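CymD (Pseudomonas putida, PDB 6Z34) is an outer-membrane channel of the FadL family that takes up monoaromatic hydrocarbons during biodegradation, probably by lateral diffusion into the membrane. Local coordinates at residues K233-G247 / F276-F290. Residues are numbered along the deposited sequence; the frame is centred on the assembly and turned at random.
Sequences KTRVGIVYNFKTHVG and FEMPASLVAGISHEF
Ile238 lays its CD1 methyl against Leu282 of the neighbouring strand, 3.5 Å from Leu282 CD1, and the same methyl reaches Ala284 CB at 3.7 Å. CG1 of Ile238 lies anti to the backbone N, and a chi2 of 75° turns CD1 toward 281-289. Leu282 CD1 also meets the Tyr240 ring at its edge, in plane, 3.9 Å from Tyr240 CD1, the two side chains crossing at about a right angle. Thr234, Val236, Tyr240, Ile286 and His288 share this face, a largely apolar outer surface consistent with contact with lipid. Strands 234-241 and 281-289 are antiparallel neighbours in the wall of the FadL-type beta-barrel, and strand 198-229 continues the wall beyond the first of them. Paired backbone hydrogen bonds run from Arg235 with Ser287, through Gly237 with Gly285, to Asn241 with Ser281; Val283 N to Val239 O is nearly straight, at 177°. On the other face Val239 CG1 packs alongside Val283 CB at 3.7 Å, both side chains directed alike. There Arg235 NH2 makes a long, weak salt bridge to Glu289 OE2 (3.5 Å), the guanidinium and carboxylate planes 57° apart. A water bridges Arg235 NH1 and Glu289 OE2, and Ala22 O also accepts from NH1, so the guanidinium ties the wall to the N-terminal part of the chain. Polar groups interrupt the apolar face where Thr234 OG1 hydrogen-bonds His288 ND1 at the ring edge, modelled so short that its exact length is doubtful.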
loop_
_atom_site.group_PDB
_atom_site.type_symbol
_atom_site.label_atom_id
_atom_site.label_comp_id
_atom_site.label_asym_id
_atom_site.label_seq_id
_atom_site.Cartn_x
_atom_site.Cartn_y
_atom_site.Cartn_z
ATOM N N LYS A 233 -30.662 5.070 9.049
ATOM C CA LYS A 233 -29.863 3.862 9.199
ATOM C C LYS A 233 -28.803 3.694 8.112
ATOM O O LYS A 233 -27.929 2.830 8.246
ATOM C CB LYS A 233 -30.776 2.629 9.224
ATOM C CG LYS A 233 -31.966 2.793 10.149
ATOM C CD LYS A 233 -32.275 1.529 10.926
ATOM C CE LYS A 233 -32.927 0.475 10.059
ATOM N NZ LYS A 233 -33.392 -0.684 10.885
ATOM N N THR A 234 -28.844 4.495 7.052
ATOM C CA THR A 234 -28.013 4.272 5.882
ATOM C C THR A 234 -27.179 5.511 5.615
ATOM O O THR A 234 -27.725 6.591 5.368
ATOM C CB THR A 234 -28.859 3.925 4.657
ATOM O OG1 THR A 234 -29.337 2.579 4.785
ATOM C CG2 THR A 234 -28.014 4.032 3.393
ATOM N N ARG A 235 -25.861 5.350 5.683
ATOM C CA ARG A 235 -24.908 6.401 5.376
ATOM C C ARG A 235 -24.189 6.019 4.095
ATOM O O ARG A 235 -23.911 4.838 3.856
ATOM C CB ARG A 235 -23.909 6.583 6.535
ATOM C CG ARG A 235 -22.884 7.707 6.364
ATOM C CD ARG A 235 -21.955 7.792 7.578
ATOM N NE ARG A 235 -22.665 7.583 8.837
ATOM C CZ ARG A 235 -22.511 6.519 9.623
ATOM N NH1 ARG A 235 -21.667 5.550 9.283
ATOM N NH2 ARG A 235 -23.209 6.422 10.750
ATOM N N VAL A 236 -23.922 7.007 3.251
ATOM C CA VAL A 236 -23.177 6.761 2.027
ATOM C C VAL A 236 -21.900 7.599 2.077
ATOM O O VAL A 236 -21.872 8.686 2.668
ATOM C CB VAL A 236 -24.045 7.056 0.776
ATOM C CG1 VAL A 236 -24.480 8.494 0.734
ATOM C CG2 VAL A 236 -23.302 6.705 -0.486
ATOM N N GLY A 237 -20.827 7.059 1.505
ATOM C CA GLY A 237 -19.525 7.703 1.560
ATOM C C GLY A 237 -18.789 7.576 0.240
ATOM O O GLY A 237 -18.910 6.576 -0.477
ATOM N N ILE A 238 -18.024 8.614 -0.082
ATOM C CA ILE A 238 -17.261 8.651 -1.328
ATOM C C ILE A 238 -15.934 9.335 -1.046
ATOM O O ILE A 238 -15.896 10.390 -0.399
ATOM C CB ILE A 238 -18.034 9.381 -2.458
ATOM C CG1 ILE A 238 -17.203 9.492 -3.728
ATOM C CG2 ILE A 238 -18.384 10.785 -2.097
ATOM C CD1 ILE A 238 -17.097 8.226 -4.486
ATOM N N VAL A 239 -14.838 8.734 -1.518
ATOM C CA VAL A 239 -13.525 9.346 -1.348
ATOM C C VAL A 239 -12.708 9.148 -2.611
ATOM O O VAL A 239 -12.659 8.051 -3.176
ATOM C CB VAL A 239 -12.771 8.809 -0.105
ATOM C CG1 VAL A 239 -12.582 7.302 -0.172
ATOM C CG2 VAL A 239 -11.422 9.512 0.032
ATOM N N TYR A 240 -12.067 10.225 -3.052
ATOM C CA TYR A 240 -11.107 10.184 -4.141
ATOM C C TYR A 240 -9.690 10.288 -3.589
ATOM O O TYR A 240 -9.348 11.251 -2.892
ATOM C CB TYR A 240 -11.370 11.298 -5.144
ATOM C CG TYR A 240 -10.503 11.195 -6.381
ATOM C CD1 TYR A 240 -10.779 10.258 -7.374
ATOM C CD2 TYR A 240 -9.419 12.047 -6.565
ATOM C CE1 TYR A 240 -9.989 10.172 -8.526
ATOM C CE2 TYR A 240 -8.631 11.971 -7.709
ATOM C CZ TYR A 240 -8.917 11.034 -8.680
ATOM O OH TYR A 240 -8.118 10.988 -9.795
ATOM N N ASN A 241 -8.867 9.304 -3.918
ATOM C CA ASN A 241 -7.483 9.249 -3.481
ATOM C C ASN A 241 -6.601 9.752 -4.621
ATOM O O ASN A 241 -6.709 9.271 -5.751
ATOM C CB ASN A 241 -7.135 7.817 -3.081
ATOM C CG ASN A 241 -5.949 7.744 -2.165
ATOM O OD1 ASN A 241 -6.102 7.478 -0.977
ATOM N ND2 ASN A 241 -4.753 7.955 -2.707
ATOM N N PHE A 242 -5.773 10.749 -4.338
ATOM C CA PHE A 242 -4.996 11.392 -5.387
ATOM C C PHE A 242 -3.853 10.494 -5.844
ATOM O O PHE A 242 -3.441 9.576 -5.136
ATOM C CB PHE A 242 -4.410 12.714 -4.902
ATOM C CG PHE A 242 -5.429 13.688 -4.419
ATOM C CD1 PHE A 242 -6.666 13.770 -5.024
ATOM C CD2 PHE A 242 -5.145 14.534 -3.368
ATOM C CE1 PHE A 242 -7.605 14.681 -4.582
ATOM C CE2 PHE A 242 -6.086 15.452 -2.919
ATOM C CZ PHE A 242 -7.310 15.522 -3.523
ATOM N N LYS A 243 -3.338 10.776 -7.047
ATOM C CA LYS A 243 -2.130 10.109 -7.506
ATOM C C LYS A 243 -0.941 10.575 -6.677
ATOM O O LYS A 243 -0.718 11.778 -6.512
ATOM C CB LYS A 243 -1.878 10.385 -8.989
ATOM C CG LYS A 243 -3.081 10.167 -9.875
ATOM C CD LYS A 243 -2.687 10.106 -11.333
ATOM C CE LYS A 243 -3.791 10.659 -12.213
ATOM N NZ LYS A 243 -3.459 10.512 -13.656
ATOM N N THR A 244 -0.179 9.625 -6.147
ATOM C CA THR A 244 0.954 9.971 -5.298
ATOM C C THR A 244 2.158 10.259 -6.182
ATOM O O THR A 244 2.612 9.376 -6.913
ATOM C CB THR A 244 1.265 8.838 -4.316
ATOM O OG1 THR A 244 0.074 8.461 -3.595
ATOM C CG2 THR A 244 2.338 9.269 -3.336
ATOM N N HIS A 245 2.671 11.485 -6.141
ATOM C CA HIS A 245 3.877 11.785 -6.899
ATOM C C HIS A 245 5.096 11.503 -6.030
ATOM O O HIS A 245 5.491 12.336 -5.211
ATOM C CB HIS A 245 3.899 13.215 -7.412
ATOM C CG HIS A 245 4.899 13.405 -8.511
ATOM N ND1 HIS A 245 5.500 12.336 -9.146
ATOM C CD2 HIS A 245 5.413 14.518 -9.084
ATOM C CE1 HIS A 245 6.333 12.783 -10.067
ATOM N NE2 HIS A 245 6.299 14.103 -10.051
ATOM N N VAL A 246 5.728 10.341 -6.239
ATOM C CA VAL A 246 6.853 9.985 -5.371
ATOM C C VAL A 246 8.157 10.650 -5.802
ATOM O O VAL A 246 9.032 10.873 -4.960
ATOM C CB VAL A 246 7.078 8.463 -5.265
ATOM C CG1 VAL A 246 5.758 7.710 -5.098
ATOM C CG2 VAL A 246 7.856 7.965 -6.412
ATOM N N GLY A 247 8.317 10.998 -7.068
ATOM C CA GLY A 247 9.555 11.627 -7.503
ATOM C C GLY A 247 10.744 10.666 -7.557
ATOM O O GLY A 247 10.666 9.492 -7.198
ATOM N N PHE A 276 7.733 7.244 -10.979
ATOM C CA PHE A 276 6.678 6.620 -10.213
ATOM C C PHE A 276 5.559 7.623 -10.002
ATOM O O PHE A 276 5.777 8.836 -9.909
ATOM C CB PHE A 276 7.176 6.125 -8.865
ATOM C CG PHE A 276 7.515 4.685 -8.845
ATOM C CD1 PHE A 276 7.021 3.861 -7.848
ATOM C CD2 PHE A 276 8.346 4.151 -9.811
ATOM C CE1 PHE A 276 7.340 2.510 -7.820
ATOM C CE2 PHE A 276 8.675 2.810 -9.795
ATOM C CZ PHE A 276 8.172 1.982 -8.798
ATOM N N GLU A 277 4.355 7.094 -9.947
ATOM C CA GLU A 277 3.177 7.878 -9.639
ATOM C C GLU A 277 2.142 6.849 -9.248
ATOM O O GLU A 277 1.468 6.295 -10.121
ATOM C CB GLU A 277 2.729 8.728 -10.834
ATOM C CG GLU A 277 1.468 9.564 -10.590
ATOM C CD GLU A 277 1.215 10.586 -11.691
ATOM O OE1 GLU A 277 1.297 10.200 -12.877
ATOM O OE2 GLU A 277 0.922 11.763 -11.377
ATOM N N MET A 278 2.067 6.526 -7.963
ATOM C CA MET A 278 1.022 5.623 -7.522
ATOM C C MET A 278 -0.319 6.136 -8.033
ATOM O O MET A 278 -0.511 7.354 -8.156
ATOM C CB MET A 278 1.020 5.487 -6.004
ATOM C CG MET A 278 2.404 5.563 -5.438
ATOM S SD MET A 278 2.429 4.838 -3.810
ATOM C CE MET A 278 2.630 3.098 -4.160
ATOM N N PRO A 279 -1.226 5.253 -8.417
ATOM C CA PRO A 279 -2.433 5.705 -9.091
ATOM C C PRO A 279 -3.460 6.241 -8.111
ATOM O O PRO A 279 -3.550 5.808 -6.962
ATOM C CB PRO A 279 -2.936 4.436 -9.787
ATOM C CG PRO A 279 -2.457 3.331 -8.900
ATOM C CD PRO A 279 -1.178 3.787 -8.272
ATOM N N ALA A 280 -4.218 7.218 -8.598
ATOM C CA ALA A 280 -5.478 7.655 -8.024
ATOM C C ALA A 280 -6.401 6.475 -7.778
ATOM O O ALA A 280 -6.231 5.421 -8.390
ATOM C CB ALA A 280 -6.160 8.657 -8.957
ATOM N N SER A 281 -7.368 6.631 -6.871
ATOM C CA SER A 281 -8.430 5.643 -6.738
ATOM C C SER A 281 -9.690 6.327 -6.241
ATOM O O SER A 281 -9.651 7.387 -5.615
ATOM C CB SER A 281 -8.052 4.479 -5.815
ATOM O OG SER A 281 -7.625 4.947 -4.550
ATOM N N LEU A 282 -10.813 5.708 -6.554
ATOM C CA LEU A 282 -12.120 6.206 -6.171
ATOM C C LEU A 282 -12.808 5.100 -5.399
ATOM O O LEU A 282 -12.903 3.972 -5.893
ATOM C CB LEU A 282 -12.940 6.608 -7.397
ATOM C CG LEU A 282 -14.320 7.195 -7.083
ATOM C CD1 LEU A 282 -14.212 8.595 -6.451
ATOM C CD2 LEU A 282 -15.177 7.226 -8.338
ATOM N N VAL A 283 -13.262 5.416 -4.185
ATOM C CA VAL A 283 -13.997 4.475 -3.349
ATOM C C VAL A 283 -15.372 5.057 -3.070
ATOM O O VAL A 283 -15.487 6.173 -2.548
ATOM C CB VAL A 283 -13.265 4.189 -2.034
ATOM C CG1 VAL A 283 -14.033 3.152 -1.229
ATOM C CG2 VAL A 283 -11.841 3.738 -2.312
ATOM N N ALA A 284 -16.409 4.304 -3.408
ATOM C CA ALA A 284 -17.780 4.635 -3.061
ATOM C C ALA A 284 -18.350 3.495 -2.236
ATOM O O ALA A 284 -18.089 2.317 -2.521
ATOM C CB ALA A 284 -18.641 4.859 -4.302
ATOM N N GLY A 285 -19.117 3.840 -1.205
ATOM C CA GLY A 285 -19.617 2.773 -0.364
ATOM C C GLY A 285 -20.770 3.215 0.509
ATOM O O GLY A 285 -21.182 4.381 0.517
ATOM N N ILE A 286 -21.279 2.254 1.264
ATOM C CA ILE A 286 -22.484 2.458 2.042
ATOM C C ILE A 286 -22.365 1.645 3.319
ATOM O O ILE A 286 -21.758 0.567 3.336
ATOM C CB ILE A 286 -23.724 2.065 1.214
ATOM C CG1 ILE A 286 -24.986 2.079 2.054
ATOM C CG2 ILE A 286 -23.544 0.706 0.656
ATOM C CD1 ILE A 286 -26.211 1.796 1.218
ATOM N N SER A 287 -22.915 2.205 4.402
ATOM C CA SER A 287 -23.039 1.548 5.696
ATOM C C SER A 287 -24.496 1.579 6.145
ATOM O O SER A 287 -25.149 2.627 6.087
ATOM C CB SER A 287 -22.184 2.235 6.753
ATOM O OG SER A 287 -22.292 1.540 7.977
ATOM N N HIS A 288 -24.991 0.438 6.615
ATOM C CA HIS A 288 -26.365 0.297 7.069
ATOM C C HIS A 288 -26.333 -0.297 8.465
ATOM O O HIS A 288 -25.840 -1.413 8.655
ATOM C CB HIS A 288 -27.188 -0.584 6.118
ATOM C CG HIS A 288 -28.651 -0.595 6.429
ATOM N ND1 HIS A 288 -29.478 0.476 6.164
ATOM C CD2 HIS A 288 -29.435 -1.543 6.996
ATOM C CE1 HIS A 288 -30.707 0.186 6.552
ATOM N NE2 HIS A 288 -30.709 -1.034 7.057
ATOM N N GLU A 289 -26.836 0.448 9.433
ATOM C CA GLU A 289 -26.781 0.054 10.832
ATOM C C GLU A 289 -28.210 -0.272 11.263
ATOM O O GLU A 289 -28.977 0.623 11.612
ATOM C CB GLU A 289 -26.143 1.167 11.678
ATOM C CG GLU A 289 -24.636 1.270 11.485
ATOM C CD GLU A 289 -24.044 2.633 11.850
ATOM O OE1 GLU A 289 -24.617 3.341 12.707
ATOM O OE2 GLU A 289 -22.989 2.989 11.273
ATOM N N PHE A 290 -28.571 -1.563 11.207
ATOM C CA PHE A 290 -29.901 -1.993 11.631
ATOM C C PHE A 290 -30.176 -1.647 13.091
ATOM O O PHE A 290 -31.342 -1.587 13.504
ATOM C CB PHE A 290 -30.079 -3.501 11.441
ATOM C CG PHE A 290 -29.928 -3.973 10.019
ATOM C CD1 PHE A 290 -30.977 -3.869 9.121
ATOM C CD2 PHE A 290 -28.741 -4.552 9.588
ATOM C CE1 PHE A 290 -30.842 -4.322 7.818
ATOM C CE2 PHE A 290 -28.600 -5.007 8.286
ATOM C CZ PHE A 290 -29.654 -4.890 7.401
HETATM O O HOH W 1 -20.146 4.195 11.183
#